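Local structure of DNA-entry nuclease inhibitor (Bacillus subtilis subsp. subtilis, 4MQD) at residues 48-52 with 79-83; 62-68 with 128-134; 85-90 with 102-106; 15-21 with 51-57. The protein helps make cells competent for transformation, inhibiting the DNA-entry nuclease within a complex that governs the binding and entry of donor DNA. All blocks are in the same frame, centred on the assembly; numbering follows the deposited sequence.

Interaction 1. Residues 48-52 with 79-83; sequences GAISF and VTVPF
Two facing beta sheets enclose this contact, in which I50 and F52 of strand 49-53 meet V79, V81 and F83 of strand 77-85. The strand axes run nearly antiparallel, at 161°, and approach to 8.5 Å, a spacing filled by side chains; no hydrogen bond joins the segments. I50 buries the largest single share. Its CG1 lies beside the backbone N (chi1 -57°) and the chain continues extended, which sends CD1 across to V81, tip to tip with CG1 of that valine at 3.6 Å. The same I50 CD1 also approaches CD1 of the F83 ring, at 3.4 Å, the two side chains slanting across one another. The strands belong to different layers of a beta sandwich, 49-53 to the antiparallel sheet and 77-85 to the margin of the mixed one. L111, on the neighbouring strand 107-116, touches both I50 and F52, and Y43 adds contacts to F52, V79 and V81. The F52 ring carries I50 CG2 over one face, 3.6 Å above the plane and offset toward the rim. V79 CG1 comes to the edge of this ring, 4.3 Å from F52 CE1, while V81 CG2 approaches the same carbon obliquely.

Interaction 2. Residues 62-68 with 128-134; sequences ILFRLNS and YIIDAVS
Strands 62-66 and 128-134 run parallel, paired in register from I62 with Y128 to L66 with A132, their axes 15° apart. Alternate residues of strand 62-66 do the bonding: L63 and R65 each give an N-H to and take one from strand 128-134, as in I130 N to L63 O at 2.7 Å. On one face of the sheet the F64 ring, its CG anti to the backbone N (chi1 -163°), slants across the I130 side chain, CE1 3.5 Å from I130 CG2, while I130 O lies over one ring face; F64 CZ meets the methyl group of A132. I62 CG2 packs on I130 CD1 at 3.7 Å. On the other face the extended R65 chain lays a face of its guanidinium over I129 CG2. N67 N still donates to A132 O; beyond it the N67 side chain carries the bonding on: OD1 accepts S134 N at 2.8 Å, in the carbonyl plane, while ND2 donates to S134 OG at 3.2 Å and also to M4 O. With an alanine in place of N67, S134 N and S134 OG would both lose their amide partner, and the end of strand 128-134 would probably be freer to move. D131 OD1, approached on its syn side, takes S68 N at 3.2 Å from somewhat out of the carboxylate plane. Joining strands 59-66 and 127-134, far apart in sequence, this is the parallel ladder of an otherwise antiparallel mixed sheet, with F64 and I130 on the face that meets I92 of the opposing sheet.

Interaction 3. Residues 85-90 with 102-106; sequences VTENGI and FDLPK
I90 and F102 form the antiparallel hydrogen-bonded pair that closes the ladder of the 90-93/100-102 hairpin, beyond which an inverse gamma turn centred on D103 leads away. I90 N donates to F102 O at 3.0 Å, in the carbonyl plane, and F102 N returns the bond to I90 O. The side chains of this pair slant across each other: CG1 of I90, in the crowded position between backbone N and carbonyl carbon (chi1 59°), lies 3.9 Å from F102 CB. I90 CD1 then points to L104 CD2, which V85 CG2 meets at 3.6 Å, so the leucine tip is gripped by two branched side chains. F64 touches both I90 and L104. G89, at backbone angles where a CB would press on the N88 carbonyl, brings its N within 2.8 Å of L104 O in a weak hydrogen bond. More exposed, the N88 amide and D103 carboxylate cross obliquely with their planes only 10° apart, close also to the L104 carbonyl. A leucine in place of N88 would probably deprive the D103 carboxylate and L104 carbonyl of a polar neighbour. E87 and K106 lie side by side, pointing the same way, without their charges touching. The K106 chain, bent at its outer torsions, rests its CD 3.2 Å from T86 O.

Interaction 4. Residues 15-21 with 51-57; sequences ISYHQFT and SFEAQRN
F20 and F52 make the close-packed end of this contact. F52 CB sits over the face of the F20 ring in a CH-pi contact, 4.1 Å from the centroid, while the two rings meet obliquely, their planes 39° apart. F20 holds CG between its backbone N and carbonyl carbon (chi1 60°), which swings the ring over its partner; Y128 meets it edge-to-face and C113 adds cover. On the opposite face of the sheet, the hydroxyls T21 OG1 and S51 OG share a short 2.7 Å hydrogen bond, buried beside M32 and W34. These residues lie on neighbouring strands 19-24 and 49-53 of the antiparallel sheet, where F20 and F52 are a hydrogen-bonded pair and F52 N reaches F20 O at 2.8 Å. Past Q19 and E53 the ladder gives way to loops. A54 N still donates to H18 O, very straight at the hydrogen but from above the carbonyl plane. I15 CG2 covers the methyl group of A54 at 3.7 Å, and both residues remain buried. Farther out the contact opens to solvent, where exposed H18 and N57 hold each other: N57 OD1 accepts H18 N at 2.7 Å, in plane on a lone pair, and the same amide lies over one face of the imidazole, tilted against it. A54 O lies at the ring's edge. R56 turns away to a salt bridge with D126.

How the interactions relate
From the N terminus, interaction 4 closes the first long loop, bringing 51-57 back beside 15-21 within the antiparallel sheet. Interaction 1 starts on the same strand, sharing S51 and F52, and closes when 79-83 packs against it from the mixed sheet. Before that happens 62-68 has opened interaction 2, which closes only at 128-134, so interactions 1 and 2 cross. Interaction 3 lies wholly within the span of interaction 2, joining the loops 85-90 and 102-106 at one end of the sandwich. It touches interaction 2 through F64 with F102 and I90, and interaction 1 through F83 with I90. Near the other end, Y128 links interaction 2 to F20 and Q55 of interaction 4.

Interaction 1. Residues 48-52 with 79-83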
loop_
_atom_site.group_PDB
_atom_site.type_symbol
_atom_site.label_atom_id
_atom_site.label_comp_id
_atom_site.label_asym_id
_atom_site.label_seq_id
_atom_site.Cartn_x
_atom_site.Cartn_y
_atom_site.Cartn_z
ATOM N N GLY A 48 -13.781 -12.052 22.880
ATOM C CA GLY A 48 -13.154 -10.773 22.586
ATOM C C GLY A 48 -11.769 -10.960 21.999
ATOM O O GLY A 48 -10.843 -10.223 22.338
ATOM N N ALA A 49 -11.627 -11.945 21.112
ATOM C CA ALA A 49 -10.330 -12.262 20.512
ATOM C C ALA A 49 -10.470 -12.582 19.029
ATOM O O ALA A 49 -11.458 -13.181 18.606
ATOM C CB ALA A 49 -9.684 -13.428 21.243
ATOM N N ILE A 50 -9.473 -12.165 18.250
ATOM C CA ILE A 50 -9.404 -12.471 16.825
ATOM C C ILE A 50 -8.046 -13.087 16.520
ATOM O O ILE A 50 -7.012 -12.494 16.827
ATOM C CB ILE A 50 -9.570 -11.208 15.951
ATOM C CG1 ILE A 50 -10.886 -10.490 16.268
ATOM C CG2 ILE A 50 -9.504 -11.573 14.470
ATOM C CD1 ILE A 50 -10.941 -9.064 15.758
ATOM N N SER A 51 -8.051 -14.278 15.925
ATOM C CA SER A 51 -6.824 -14.891 15.431
ATOM C C SER A 51 -6.736 -14.663 13.936
ATOM O O SER A 51 -7.709 -14.877 13.214
ATOM C CB SER A 51 -6.788 -16.386 15.731
ATOM O OG SER A 51 -6.920 -16.629 17.120
ATOM N N PHE A 52 -5.570 -14.219 13.481
ATOM C CA PHE A 52 -5.330 -13.998 12.065
ATOM C C PHE A 52 -4.444 -15.109 11.520
ATOM O O PHE A 52 -3.519 -15.562 12.193
ATOM C CB PHE A 52 -4.680 -12.633 11.837
ATOM C CG PHE A 52 -5.598 -11.476 12.112
ATOM C CD1 PHE A 52 -6.594 -11.137 11.206
ATOM C CD2 PHE A 52 -5.472 -10.729 13.276
ATOM C CE1 PHE A 52 -7.446 -10.074 11.454
ATOM C CE2 PHE A 52 -6.322 -9.665 13.531
ATOM C CZ PHE A 52 -7.311 -9.336 12.617
ATOM N N VAL A 79 -7.693 -8.369 5.595
ATOM C CA VAL A 79 -8.823 -8.821 6.393
ATOM C C VAL A 79 -9.244 -7.692 7.320
ATOM O O VAL A 79 -8.419 -7.173 8.066
ATOM C CB VAL A 79 -8.450 -10.057 7.235
ATOM C CG1 VAL A 79 -9.699 -10.687 7.830
ATOM C CG2 VAL A 79 -7.693 -11.071 6.388
ATOM N N THR A 80 -10.520 -7.317 7.267
ATOM C CA THR A 80 -11.071 -6.279 8.136
ATOM C C THR A 80 -12.184 -6.866 9.003
ATOM O O THR A 80 -13.157 -7.410 8.485
ATOM C CB THR A 80 -11.615 -5.091 7.320
ATOM O OG1 THR A 80 -10.552 -4.523 6.544
ATOM C CG2 THR A 80 -12.199 -4.017 8.237
ATOM N N VAL A 81 -12.033 -6.737 10.320
ATOM C CA VAL A 81 -12.930 -7.372 11.285
ATOM C C VAL A 81 -13.328 -6.387 12.387
ATOM O O VAL A 81 -12.484 -5.629 12.872
ATOM C CB VAL A 81 -12.250 -8.598 11.936
ATOM C CG1 VAL A 81 -13.183 -9.283 12.927
ATOM C CG2 VAL A 81 -11.786 -9.577 10.867
ATOM N N PRO A 82 -14.616 -6.382 12.780
ATOM C CA PRO A 82 -15.019 -5.622 13.965
ATOM C C PRO A 82 -14.343 -6.141 15.233
ATOM O O PRO A 82 -14.204 -7.351 15.403
ATOM C CB PRO A 82 -16.531 -5.853 14.037
ATOM C CG PRO A 82 -16.936 -6.149 12.636
ATOM C CD PRO A 82 -15.782 -6.895 12.035
ATOM N N PHE A 83 -13.931 -5.230 16.109
ATOM C CA PHE A 83 -13.214 -5.610 17.321
ATOM C C PHE A 83 -13.494 -4.636 18.458
ATOM O O PHE A 83 -13.277 -3.433 18.323
ATOM C CB PHE A 83 -11.712 -5.671 17.041
ATOM C CG PHE A 83 -10.897 -6.165 18.202
ATOM C CD1 PHE A 83 -11.081 -7.449 18.699
ATOM C CD2 PHE A 83 -9.940 -5.352 18.792
ATOM C CE1 PHE A 83 -10.330 -7.910 19.766
ATOM C CE2 PHE A 83 -9.186 -5.809 19.859
ATOM C CZ PHE A 83 -9.380 -7.089 20.348
#

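Interaction 2. Residues 62-68 with 128-134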
loop_
_atom_site.group_PDB
_atom_site.type_symbol
_atom_site.label_atom_id
_atom_site.label_comp_id
_atom_site.label_asym_id
_atom_site.label_seq_id
_atom_site.Cartn_x
_atom_site.Cartn_y
_atom_site.Cartn_z
ATOM N N ILE A 62 5.298 -7.583 13.550
ATOM C CA ILE A 62 3.957 -7.045 13.740
ATOM C C ILE A 62 4.045 -5.523 13.780
ATOM O O ILE A 62 4.725 -4.968 14.642
ATOM C CB ILE A 62 3.330 -7.538 15.064
ATOM C CG1 ILE A 62 3.322 -9.075 15.130
ATOM C CG2 ILE A 62 1.928 -6.967 15.244
ATOM C CD1 ILE A 62 2.482 -9.756 14.067
ATOM N N LEU A 63 3.371 -4.860 12.842
ATOM C CA LEU A 63 3.268 -3.397 12.828
ATOM C C LEU A 63 1.866 -2.988 13.247
ATOM O O LEU A 63 0.927 -3.065 12.449
ATOM C CB LEU A 63 3.571 -2.833 11.435
ATOM C CG LEU A 63 5.031 -2.496 11.141
ATOM C CD1 LEU A 63 5.917 -3.716 11.342
ATOM C CD2 LEU A 63 5.171 -1.945 9.728
ATOM N N PHE A 64 1.719 -2.562 14.496
ATOM C CA PHE A 64 0.419 -2.133 14.996
ATOM C C PHE A 64 0.252 -0.632 14.807
ATOM O O PHE A 64 1.186 0.135 15.047
ATOM C CB PHE A 64 0.241 -2.505 16.466
ATOM C CG PHE A 64 -1.188 -2.464 16.918
ATOM C CD1 PHE A 64 -2.046 -3.515 16.633
ATOM C CD2 PHE A 64 -1.685 -1.365 17.606
ATOM C CE1 PHE A 64 -3.370 -3.476 17.034
ATOM C CE2 PHE A 64 -3.006 -1.320 18.012
ATOM C CZ PHE A 64 -3.851 -2.377 17.725
ATOM N N ARG A 65 -0.940 -0.225 14.373
ATOM C CA ARG A 65 -1.256 1.183 14.140
ATOM C C ARG A 65 -2.650 1.529 14.647
ATOM O O ARG A 65 -3.540 0.677 14.667
ATOM C CB ARG A 65 -1.193 1.503 12.649
ATOM C CG ARG A 65 0.174 1.319 12.019
ATOM C CD ARG A 65 0.107 1.556 10.524
ATOM N NE ARG A 65 1.389 1.300 9.880
ATOM C CZ ARG A 65 1.607 1.377 8.569
ATOM N NH1 ARG A 65 0.625 1.704 7.734
ATOM N NH2 ARG A 65 2.819 1.121 8.091
ATOM N N LEU A 66 -2.824 2.787 15.045
ATOM C CA LEU A 66 -4.120 3.322 15.452
ATOM C C LEU A 66 -4.489 4.496 14.541
ATOM O O LEU A 66 -3.780 5.505 14.503
ATOM C CB LEU A 66 -4.067 3.781 16.911
ATOM C CG LEU A 66 -5.310 4.455 17.505
ATOM C CD1 LEU A 66 -6.540 3.566 17.404
ATOM C CD2 LEU A 66 -5.049 4.845 18.952
ATOM N N ASN A 67 -5.594 4.347 13.808
ATOM C CA ASN A 67 -6.111 5.384 12.908
ATOM C C ASN A 67 -5.087 5.886 11.891
ATOM O O ASN A 67 -4.967 7.089 11.652
ATOM C CB ASN A 67 -6.683 6.559 13.712
ATOM C CG ASN A 67 -7.852 6.149 14.589
ATOM O OD1 ASN A 67 -8.739 5.416 14.152
ATOM N ND2 ASN A 67 -7.865 6.628 15.828
ATOM N N SER A 68 -4.354 4.954 11.290
ATOM C CA SER A 68 -3.397 5.295 10.247
ATOM C C SER A 68 -4.128 5.562 8.938
ATOM O O SER A 68 -5.093 4.873 8.610
ATOM C CB SER A 68 -2.386 4.167 10.047
ATOM O OG SER A 68 -1.467 4.488 9.018
ATOM N N TYR A 128 3.154 -8.249 9.214
ATOM C CA TYR A 128 1.711 -8.154 9.389
ATOM C C TYR A 128 1.352 -6.786 9.953
ATOM O O TYR A 128 1.687 -6.464 11.095
ATOM C CB TYR A 128 1.215 -9.291 10.279
ATOM C CG TYR A 128 1.423 -10.639 9.629
ATOM C CD1 TYR A 128 0.463 -11.177 8.778
ATOM C CD2 TYR A 128 2.600 -11.358 9.828
ATOM C CE1 TYR A 128 0.658 -12.402 8.160
ATOM C CE2 TYR A 128 2.803 -12.584 9.214
ATOM C CZ TYR A 128 1.829 -13.101 8.383
ATOM O OH TYR A 128 2.024 -14.314 7.770
ATOM N N ILE A 129 0.696 -5.976 9.124
ATOM C CA ILE A 129 0.305 -4.622 9.501
ATOM C C ILE A 129 -1.111 -4.669 10.052
ATOM O O ILE A 129 -2.022 -5.166 9.389
ATOM C CB ILE A 129 0.370 -3.646 8.306
ATOM C CG1 ILE A 129 1.784 -3.627 7.711
ATOM C CG2 ILE A 129 -0.049 -2.243 8.740
ATOM C CD1 ILE A 129 1.913 -2.814 6.439
ATOM N N ILE A 130 -1.283 -4.154 11.267
ATOM C CA ILE A 130 -2.565 -4.194 11.959
ATOM C C ILE A 130 -3.014 -2.773 12.303
ATOM O O ILE A 130 -2.416 -2.122 13.163
ATOM C CB ILE A 130 -2.477 -5.053 13.237
ATOM C CG1 ILE A 130 -1.982 -6.465 12.892
ATOM C CG2 ILE A 130 -3.834 -5.125 13.928
ATOM C CD1 ILE A 130 -1.596 -7.297 14.094
ATOM N N ASP A 131 -4.061 -2.300 11.628
ATOM C CA ASP A 131 -4.586 -0.952 11.840
ATOM C C ASP A 131 -5.938 -1.011 12.546
ATOM O O ASP A 131 -6.912 -1.546 12.005
ATOM C CB ASP A 131 -4.715 -0.213 10.501
ATOM C CG ASP A 131 -5.139 1.252 10.658
ATOM O OD1 ASP A 131 -4.878 1.866 11.718
ATOM O OD2 ASP A 131 -5.726 1.797 9.697
ATOM N N ALA A 132 -5.981 -0.467 13.759
ATOM C CA ALA A 132 -7.225 -0.308 14.497
ATOM C C ALA A 132 -7.814 1.061 14.167
ATOM O O ALA A 132 -7.241 2.087 14.532
ATOM C CB ALA A 132 -6.978 -0.436 15.994
ATOM N N VAL A 133 -8.945 1.068 13.465
ATOM C CA VAL A 133 -9.643 2.307 13.124
ATOM C C VAL A 133 -10.829 2.492 14.067
ATOM O O VAL A 133 -11.687 1.617 14.161
ATOM C CB VAL A 133 -10.140 2.292 11.666
ATOM C CG1 VAL A 133 -10.831 3.608 11.321
ATOM C CG2 VAL A 133 -8.980 2.023 10.715
ATOM N N SER A 134 -10.874 3.633 14.753
ATOM C CA SER A 134 -11.900 3.901 15.764
ATOM C C SER A 134 -13.301 3.992 15.168
ATOM O O SER A 134 -13.497 4.615 14.124
ATOM C CB SER A 134 -11.589 5.200 16.509
ATOM O OG SER A 134 -10.342 5.122 17.171
#

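Interaction 3. Residues 85-90 with 102-106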
loop_
_atom_site.group_PDB
_atom_site.type_symbol
_atom_site.label_atom_id
_atom_site.label_comp_id
_atom_site.label_asym_id
_atom_site.label_seq_id
_atom_site.Cartn_x
_atom_site.Cartn_y
_atom_site.Cartn_z
ATOM N N VAL A 85 -12.726 -3.449 22.337
ATOM C CA VAL A 85 -11.740 -3.471 23.407
ATOM C C VAL A 85 -12.467 -3.250 24.731
ATOM O O VAL A 85 -13.018 -2.176 24.970
ATOM C CB VAL A 85 -10.665 -2.385 23.196
ATOM C CG1 VAL A 85 -9.659 -2.386 24.339
ATOM C CG2 VAL A 85 -9.960 -2.591 21.862
ATOM N N THR A 86 -12.474 -4.276 25.579
ATOM C CA THR A 86 -13.214 -4.237 26.841
ATOM C C THR A 86 -12.540 -3.338 27.876
ATOM O O THR A 86 -13.211 -2.563 28.557
ATOM C CB THR A 86 -13.379 -5.647 27.441
ATOM O OG1 THR A 86 -12.093 -6.247 27.625
ATOM C CG2 THR A 86 -14.219 -6.523 26.524
ATOM N N GLU A 87 -11.219 -3.457 27.993
ATOM C CA GLU A 87 -10.438 -2.656 28.937
ATOM C C GLU A 87 -9.228 -2.052 28.226
ATOM O O GLU A 87 -8.724 -2.620 27.258
ATOM C CB GLU A 87 -9.990 -3.524 30.119
ATOM C CG GLU A 87 -9.793 -2.767 31.426
ATOM C CD GLU A 87 -11.094 -2.506 32.172
ATOM O OE1 GLU A 87 -12.122 -2.213 31.523
ATOM O OE2 GLU A 87 -11.086 -2.586 33.419
ATOM N N ASN A 88 -8.767 -0.901 28.711
ATOM C CA ASN A 88 -7.683 -0.161 28.061
ATOM C C ASN A 88 -6.408 -0.999 27.909
ATOM O O ASN A 88 -5.615 -1.112 28.845
ATOM C CB ASN A 88 -7.387 1.133 28.834
ATOM C CG ASN A 88 -6.562 2.124 28.031
ATOM O OD1 ASN A 88 -5.908 1.767 27.050
ATOM N ND2 ASN A 88 -6.592 3.386 28.447
ATOM N N GLY A 89 -6.231 -1.585 26.724
ATOM C CA GLY A 89 -5.057 -2.407 26.415
ATOM C C GLY A 89 -5.403 -3.723 25.734
ATOM O O GLY A 89 -6.455 -4.308 25.994
ATOM N N ILE A 90 -4.510 -4.182 24.860
ATOM C CA ILE A 90 -4.651 -5.476 24.189
ATOM C C ILE A 90 -3.314 -6.209 24.143
ATOM O O ILE A 90 -2.269 -5.621 24.416
ATOM C CB ILE A 90 -5.167 -5.325 22.743
ATOM C CG1 ILE A 90 -4.222 -4.445 21.916
ATOM C CG2 ILE A 90 -6.573 -4.746 22.739
ATOM C CD1 ILE A 90 -4.438 -4.550 20.423
ATOM N N PHE A 102 -0.126 -3.603 23.571
ATOM C CA PHE A 102 -0.390 -2.330 22.910
ATOM C C PHE A 102 -1.457 -1.563 23.683
ATOM O O PHE A 102 -2.541 -2.088 23.942
ATOM C CB PHE A 102 -0.846 -2.567 21.469
ATOM C CG PHE A 102 0.136 -3.358 20.648
ATOM C CD1 PHE A 102 0.067 -4.744 20.600
ATOM C CD2 PHE A 102 1.138 -2.716 19.935
ATOM C CE1 PHE A 102 0.975 -5.474 19.850
ATOM C CE2 PHE A 102 2.047 -3.440 19.182
ATOM C CZ PHE A 102 1.965 -4.820 19.138
ATOM N N ASP A 103 -1.132 -0.328 24.056
ATOM C CA ASP A 103 -2.037 0.524 24.820
ATOM C C ASP A 103 -3.141 1.081 23.915
ATOM O O ASP A 103 -3.043 2.197 23.405
ATOM C CB ASP A 103 -1.252 1.662 25.486
ATOM C CG ASP A 103 -2.102 2.494 26.429
ATOM O OD1 ASP A 103 -2.960 1.917 27.132
ATOM O OD2 ASP A 103 -1.905 3.726 26.476
ATOM N N LEU A 104 -4.182 0.278 23.717
ATOM C CA LEU A 104 -5.332 0.666 22.905
ATOM C C LEU A 104 -6.507 0.982 23.833
ATOM O O LEU A 104 -6.843 0.168 24.694
ATOM C CB LEU A 104 -5.699 -0.472 21.952
ATOM C CG LEU A 104 -6.668 -0.159 20.810
ATOM C CD1 LEU A 104 -6.080 0.865 19.850
ATOM C CD2 LEU A 104 -7.029 -1.436 20.066
ATOM N N PRO A 105 -7.133 2.166 23.675
ATOM C CA PRO A 105 -8.259 2.526 24.547
ATOM C C PRO A 105 -9.489 1.630 24.389
ATOM O O PRO A 105 -9.601 0.887 23.411
ATOM C CB PRO A 105 -8.608 3.958 24.114
ATOM C CG PRO A 105 -7.422 4.458 23.371
ATOM C CD PRO A 105 -6.771 3.262 22.758
ATOM N N LYS A 106 -10.400 1.717 25.356
ATOM C CA LYS A 106 -11.673 1.000 25.295
ATOM C C LYS A 106 -12.509 1.531 24.137
ATOM O O LYS A 106 -12.441 2.718 23.811
ATOM C CB LYS A 106 -12.468 1.178 26.594
ATOM C CG LYS A 106 -11.780 0.662 27.848
ATOM C CD LYS A 106 -12.750 0.545 29.021
ATOM C CE LYS A 106 -13.280 1.894 29.498
ATOM N NZ LYS A 106 -12.211 2.783 30.033
#

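Interaction 4. Residues 15-21 with 51-57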
loop_
_atom_site.group_PDB
_atom_site.type_symbol
_atom_site.label_atom_id
_atom_site.label_comp_id
_atom_site.label_asym_id
_atom_site.label_seq_id
_atom_site.Cartn_x
_atom_site.Cartn_y
_atom_site.Cartn_z
ATOM N N ILE A 15 6.103 -16.927 14.749
ATOM C CA ILE A 15 4.798 -17.495 14.419
ATOM C C ILE A 15 4.853 -19.017 14.485
ATOM O O ILE A 15 5.742 -19.638 13.906
ATOM C CB ILE A 15 4.332 -17.089 13.002
ATOM C CG1 ILE A 15 4.308 -15.561 12.847
ATOM C CG2 ILE A 15 2.969 -17.701 12.683
ATOM C CD1 ILE A 15 3.501 -14.833 13.901
ATOM N N SER A 16 3.895 -19.605 15.193
ATOM C CA SER A 16 3.713 -21.051 15.209
ATOM C C SER A 16 2.293 -21.388 14.779
ATOM O O SER A 16 1.364 -20.607 15.000
ATOM C CB SER A 16 3.988 -21.617 16.601
ATOM O OG SER A 16 5.368 -21.568 16.903
ATOM N N TYR A 17 2.139 -22.550 14.151
ATOM C CA TYR A 17 0.837 -23.044 13.711
ATOM C C TYR A 17 0.072 -22.038 12.841
ATOM O O TYR A 17 -1.154 -21.929 12.929
ATOM C CB TYR A 17 0.007 -23.478 14.923
ATOM C CG TYR A 17 0.726 -24.482 15.796
ATOM C CD1 TYR A 17 0.793 -25.823 15.436
ATOM C CD2 TYR A 17 1.359 -24.088 16.972
ATOM C CE1 TYR A 17 1.457 -26.745 16.227
ATOM C CE2 TYR A 17 2.025 -25.004 17.771
ATOM C CZ TYR A 17 2.070 -26.331 17.395
ATOM O OH TYR A 17 2.728 -27.247 18.182
ATOM N N HIS A 18 0.815 -21.311 12.006
ATOM C CA HIS A 18 0.248 -20.406 11.005
ATOM C C HIS A 18 -0.803 -19.440 11.553
ATOM O O HIS A 18 -1.827 -19.202 10.907
ATOM C CB HIS A 18 -0.345 -21.222 9.852
ATOM C CG HIS A 18 0.638 -22.147 9.208
ATOM N ND1 HIS A 18 0.850 -23.433 9.654
ATOM C CD2 HIS A 18 1.475 -21.968 8.160
ATOM C CE1 HIS A 18 1.772 -24.009 8.904
ATOM N NE2 HIS A 18 2.168 -23.141 7.991
ATOM N N GLN A 19 -0.548 -18.880 12.733
ATOM C CA GLN A 19 -1.493 -17.949 13.342
ATOM C C GLN A 19 -0.863 -17.050 14.404
ATOM O O GLN A 19 0.180 -17.368 14.980
ATOM C CB GLN A 19 -2.674 -18.711 13.956
ATOM C CG GLN A 19 -2.385 -19.358 15.306
ATOM C CD GLN A 19 -3.450 -20.355 15.720
ATOM O OE1 GLN A 19 -4.380 -20.021 16.461
ATOM N NE2 GLN A 19 -3.331 -21.587 15.229
ATOM N N PHE A 20 -1.515 -15.914 14.633
ATOM C CA PHE A 20 -1.281 -15.086 15.810
ATOM C C PHE A 20 -2.625 -14.488 16.214
ATOM O O PHE A 20 -3.533 -14.381 15.386
ATOM C CB PHE A 20 -0.240 -13.994 15.541
ATOM C CG PHE A 20 -0.616 -13.047 14.437
ATOM C CD1 PHE A 20 -1.351 -11.900 14.708
ATOM C CD2 PHE A 20 -0.225 -13.295 13.130
ATOM C CE1 PHE A 20 -1.695 -11.023 13.694
ATOM C CE2 PHE A 20 -0.567 -12.421 12.110
ATOM C CZ PHE A 20 -1.302 -11.284 12.393
ATOM N N THR A 21 -2.747 -14.102 17.478
ATOM C CA THR A 21 -4.044 -13.745 18.039
ATOM C C THR A 21 -4.019 -12.409 18.761
ATOM O O THR A 21 -3.132 -12.148 19.573
ATOM C CB THR A 21 -4.530 -14.844 19.004
ATOM O OG1 THR A 21 -4.598 -16.091 18.301
ATOM C CG2 THR A 21 -5.907 -14.510 19.577
ATOM N N SER A 51 -8.051 -14.278 15.925
ATOM C CA SER A 51 -6.824 -14.891 15.431
ATOM C C SER A 51 -6.736 -14.663 13.936
ATOM O O SER A 51 -7.709 -14.877 13.214
ATOM C CB SER A 51 -6.788 -16.386 15.731
ATOM O OG SER A 51 -6.920 -16.629 17.120
ATOM N N PHE A 52 -5.570 -14.219 13.481
ATOM C CA PHE A 52 -5.330 -13.998 12.065
ATOM C C PHE A 52 -4.444 -15.109 11.520
ATOM O O PHE A 52 -3.519 -15.562 12.193
ATOM C CB PHE A 52 -4.680 -12.633 11.837
ATOM C CG PHE A 52 -5.598 -11.476 12.112
ATOM C CD1 PHE A 52 -6.594 -11.137 11.206
ATOM C CD2 PHE A 52 -5.472 -10.729 13.276
ATOM C CE1 PHE A 52 -7.446 -10.074 11.454
ATOM C CE2 PHE A 52 -6.322 -9.665 13.531
ATOM C CZ PHE A 52 -7.311 -9.336 12.617
ATOM N N GLU A 53 -4.744 -15.550 10.303
ATOM C CA GLU A 53 -3.948 -16.568 9.638
ATOM C C GLU A 53 -2.638 -15.961 9.151
ATOM O O GLU A 53 -2.619 -14.857 8.606
ATOM C CB GLU A 53 -4.712 -17.136 8.445
ATOM C CG GLU A 53 -4.043 -18.339 7.794
ATOM C CD GLU A 53 -4.403 -18.505 6.330
ATOM O OE1 GLU A 53 -4.901 -17.539 5.710
ATOM O OE2 GLU A 53 -4.172 -19.609 5.794
ATOM N N ALA A 54 -1.549 -16.696 9.351
ATOM C CA ALA A 54 -0.238 -16.306 8.850
ATOM C C ALA A 54 0.174 -17.283 7.760
ATOM O O ALA A 54 -0.232 -18.446 7.777
ATOM C CB ALA A 54 0.782 -16.307 9.978
ATOM N N GLN A 55 0.977 -16.806 6.813
ATOM C CA GLN A 55 1.380 -17.619 5.666
ATOM C C GLN A 55 2.315 -18.763 6.046
ATOM O O GLN A 55 2.225 -19.851 5.481
ATOM C CB GLN A 55 2.050 -16.749 4.606
ATOM C CG GLN A 55 1.097 -15.796 3.910
ATOM C CD GLN A 55 1.730 -15.126 2.709
ATOM O OE1 GLN A 55 2.940 -14.897 2.680
ATOM N NE2 GLN A 55 0.915 -14.811 1.708
ATOM N N ARG A 56 3.214 -18.513 6.992
ATOM C CA ARG A 56 4.181 -19.523 7.413
ATOM C C ARG A 56 4.681 -19.286 8.834
ATOM O O ARG A 56 4.484 -18.213 9.410
ATOM C CB ARG A 56 5.361 -19.566 6.437
ATOM C CG ARG A 56 6.049 -18.227 6.231
ATOM C CD ARG A 56 7.061 -18.275 5.096
ATOM N NE ARG A 56 6.430 -18.579 3.811
ATOM C CZ ARG A 56 5.739 -17.712 3.070
ATOM N NH1 ARG A 56 5.564 -16.450 3.464
ATOM N NH2 ARG A 56 5.210 -18.112 1.917
ATOM N N ASN A 57 5.318 -20.313 9.388
ATOM C CA ASN A 57 5.914 -20.240 10.714
ATOM C C ASN A 57 7.337 -19.720 10.600
ATOM O O ASN A 57 8.222 -20.405 10.084
ATOM C CB ASN A 57 5.894 -21.615 11.377
ATOM C CG ASN A 57 4.487 -22.155 11.546
ATOM O OD1 ASN A 57 3.537 -21.397 11.738
ATOM N ND2 ASN A 57 4.349 -23.468 11.473
#